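Local coordinates for protein PA1221 (Pseudomonas aeruginosa, PDB 4DG8) that belongs to the ANL superfamily of AMP-binding enzymes, carries a phosphopantetheine attachment region and holds adenosine monophosphate in this model, at residues L278-G284 / L303-G308. Residues are numbered along the deposited sequence.
With AMP (adenosine monophosphate), chain B.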
loop_
_atom_site.group_PDB
_atom_site.type_symbol
_atom_site.label_atom_id
_atom_site.label_comp_id
_atom_site.label_asym_id
_atom_site.label_seq_id
_atom_site.Cartn_x
_atom_site.Cartn_y
_atom_site.Cartn_z
ATOM N N LEU A 278 8.140 -20.574 1.672
ATOM C CA LEU A 278 7.289 -19.714 0.829
ATOM C C LEU A 278 7.113 -20.310 -0.565
ATOM O O LEU A 278 8.084 -20.735 -1.198
ATOM C CB LEU A 278 7.855 -18.293 0.714
ATOM C CG LEU A 278 7.793 -17.433 1.976
ATOM C CD1 LEU A 278 8.389 -16.038 1.696
ATOM C CD2 LEU A 278 6.358 -17.325 2.481
ATOM N N ARG A 279 5.863 -20.409 -1.010
ATOM C CA ARG A 279 5.561 -20.872 -2.364
ATOM C C ARG A 279 5.610 -19.726 -3.382
ATOM O O ARG A 279 6.137 -19.870 -4.486
ATOM C CB ARG A 279 4.220 -21.629 -2.404
ATOM C CG ARG A 279 4.291 -23.064 -1.832
ATOM C CD ARG A 279 3.000 -23.874 -2.087
ATOM N NE ARG A 279 3.343 -25.290 -2.123
ATOM C CZ ARG A 279 3.186 -26.083 -3.171
ATOM N NH1 ARG A 279 2.626 -25.635 -4.282
ATOM N NH2 ARG A 279 3.564 -27.344 -3.089
ATOM N N GLN A 280 5.051 -18.586 -3.001
ATOM C CA GLN A 280 5.118 -17.391 -3.840
ATOM C C GLN A 280 5.437 -16.168 -2.979
ATOM O O GLN A 280 4.823 -15.929 -1.923
ATOM C CB GLN A 280 3.824 -17.211 -4.667
ATOM C CG GLN A 280 2.559 -17.147 -3.821
ATOM C CD GLN A 280 1.247 -17.440 -4.567
ATOM O OE1 GLN A 280 1.226 -17.766 -5.763
ATOM N NE2 GLN A 280 0.130 -17.314 -3.840
ATOM N N LEU A 281 6.435 -15.420 -3.439
ATOM C CA LEU A 281 6.910 -14.212 -2.791
ATOM C C LEU A 281 6.825 -13.067 -3.801
ATOM O O LEU A 281 7.401 -13.138 -4.891
ATOM C CB LEU A 281 8.360 -14.415 -2.324
ATOM C CG LEU A 281 9.076 -13.237 -1.651
ATOM C CD1 LEU A 281 8.205 -12.578 -0.568
ATOM C CD2 LEU A 281 10.402 -13.682 -1.065
ATOM N N LEU A 282 6.065 -12.042 -3.456
ATOM C CA LEU A 282 5.958 -10.839 -4.273
ATOM C C LEU A 282 6.704 -9.727 -3.568
ATOM O O LEU A 282 6.638 -9.591 -2.343
ATOM C CB LEU A 282 4.493 -10.451 -4.505
ATOM C CG LEU A 282 3.634 -11.593 -5.061
ATOM C CD1 LEU A 282 2.981 -12.357 -3.915
ATOM C CD2 LEU A 282 2.584 -11.061 -5.990
ATOM N N THR A 283 7.462 -8.971 -4.344
ATOM C CA THR A 283 8.256 -7.873 -3.823
ATOM C C THR A 283 8.182 -6.712 -4.814
ATOM O O THR A 283 7.633 -6.862 -5.907
ATOM C CB THR A 283 9.718 -8.289 -3.585
ATOM O OG1 THR A 283 10.417 -7.192 -2.988
ATOM C CG2 THR A 283 10.392 -8.672 -4.907
ATOM N N GLY A 284 8.664 -5.543 -4.410
ATOM C CA GLY A 284 8.506 -4.356 -5.233
ATOM C C GLY A 284 8.414 -3.097 -4.391
ATOM O O GLY A 284 8.953 -3.040 -3.279
ATOM N N LEU A 303 11.259 -21.349 -5.733
ATOM C CA LEU A 303 10.446 -20.225 -5.280
ATOM C C LEU A 303 9.915 -19.439 -6.483
ATOM O O LEU A 303 10.647 -19.170 -7.430
ATOM C CB LEU A 303 11.253 -19.317 -4.336
ATOM C CG LEU A 303 10.574 -18.006 -3.950
ATOM C CD1 LEU A 303 9.255 -18.272 -3.211
ATOM C CD2 LEU A 303 11.510 -17.130 -3.112
ATOM N N HIS A 304 8.630 -19.102 -6.463
ATOM C CA HIS A 304 8.099 -18.198 -7.471
ATOM C C HIS A 304 8.144 -16.782 -6.904
ATOM O O HIS A 304 7.442 -16.453 -5.946
ATOM C CB HIS A 304 6.685 -18.617 -7.906
ATOM C CG HIS A 304 6.666 -19.853 -8.757
ATOM N ND1 HIS A 304 6.545 -21.123 -8.228
ATOM C CD2 HIS A 304 6.777 -20.014 -10.099
ATOM C CE1 HIS A 304 6.566 -22.010 -9.208
ATOM N NE2 HIS A 304 6.708 -21.362 -10.353
ATOM N N LEU A 305 9.012 -15.973 -7.497
ATOM C CA LEU A 305 9.199 -14.589 -7.124
ATOM C C LEU A 305 8.551 -13.654 -8.158
ATOM O O LEU A 305 8.736 -13.815 -9.361
ATOM C CB LEU A 305 10.689 -14.307 -7.019
ATOM C CG LEU A 305 11.109 -12.951 -6.444
ATOM C CD1 LEU A 305 10.530 -12.757 -5.078
ATOM C CD2 LEU A 305 12.640 -12.872 -6.399
ATOM N N VAL A 306 7.786 -12.679 -7.677
ATOM C CA VAL A 306 7.100 -11.735 -8.556
ATOM C C VAL A 306 7.515 -10.290 -8.264
ATOM O O VAL A 306 7.456 -9.845 -7.111
ATOM C CB VAL A 306 5.585 -11.843 -8.375
ATOM C CG1 VAL A 306 4.849 -10.924 -9.358
ATOM C CG2 VAL A 306 5.147 -13.296 -8.532
ATOM N N ASN A 307 7.900 -9.553 -9.303
ATOM C CA ASN A 307 8.159 -8.129 -9.146
ATOM C C ASN A 307 6.821 -7.439 -9.428
ATOM O O ASN A 307 6.338 -7.472 -10.551
ATOM C CB ASN A 307 9.236 -7.669 -10.149
ATOM C CG ASN A 307 9.628 -6.196 -9.986
ATOM O OD1 ASN A 307 9.176 -5.513 -9.066
ATOM N ND2 ASN A 307 10.508 -5.707 -10.878
ATOM N N GLY A 308 6.176 -6.914 -8.384
ATOM C CA GLY A 308 4.974 -6.118 -8.577
ATOM C C GLY A 308 5.249 -4.625 -8.626
ATOM O O GLY A 308 5.928 -4.085 -7.744
HETATM P P AMP B . 2.628 3.451 -3.776
HETATM O O1P AMP B . 2.836 3.962 -2.366
HETATM O O2P AMP B . 2.331 1.971 -3.977
HETATM O O3P AMP B . 1.529 4.302 -4.385
HETATM O "O5'" AMP B . 3.870 3.864 -4.679
HETATM C "C5'" AMP B . 3.812 3.727 -6.085
HETATM C "C4'" AMP B . 5.112 4.118 -6.734
HETATM O "O4'" AMP B . 6.199 3.323 -6.190
HETATM C "C3'" AMP B . 5.193 3.886 -8.231
HETATM O "O3'" AMP B . 4.561 4.916 -8.983
HETATM C "C2'" AMP B . 6.693 3.779 -8.469
HETATM O "O2'" AMP B . 7.287 5.072 -8.485
HETATM C "C1'" AMP B . 7.150 3.049 -7.203
HETATM N N9 AMP B . 7.218 1.583 -7.400
HETATM C C8 AMP B . 6.283 0.704 -6.965
HETATM N N7 AMP B . 6.608 -0.572 -7.288
HETATM C C5 AMP B . 7.770 -0.540 -7.958
HETATM C C6 AMP B . 8.670 -1.545 -8.588
HETATM N N6 AMP B . 8.373 -2.857 -8.566
HETATM N N1 AMP B . 9.804 -1.102 -9.184
HETATM C C2 AMP B . 10.101 0.215 -9.201
HETATM N N3 AMP B . 9.332 1.175 -8.649
HETATM C C4 AMP B . 8.173 0.880 -8.021
HETATM O O HOH W 1 6.743 -22.148 -5.962
#
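Strands 280-284 and 304-308 pair in parallel. Five backbone hydrogen bonds form the ladder. H304 N donates to R279 O (3.3 Å), and V306 N to L281 O (2.8 Å). G308 N donates to T283 O (2.9 Å). In return L281 N reaches H304 O and T283 N reaches V306 O, both at 2.9 Å. At the N-terminal end of the pair a water donates to R279 O (2.8 Å) and is hydrogen-bonded to H304 ND1 (2.5 Å).

L281 packs on L303 and L305 on one face; L282 meets V306 on the other. Hydrogen bonds join T283 OG1 to L259 O, Q280 OE1 to F201 N and Q280 NE2 to S256 OG.

The C-terminal ends reach AMP. AMP N6 donates to N307 OD1 (2.8 Å) and G308 O (2.9 Å), while N307 ND2 is hydrogen-bonded to P334 O. At G284 a CB would jam against T283 O and clash with G308 O.

Helix 290-299 links the strands as a beta-alpha-beta crossover and packs against L305. L281 and T283 touch helix 261-270, and strand 256-260 pairs with the far edge of 280-284.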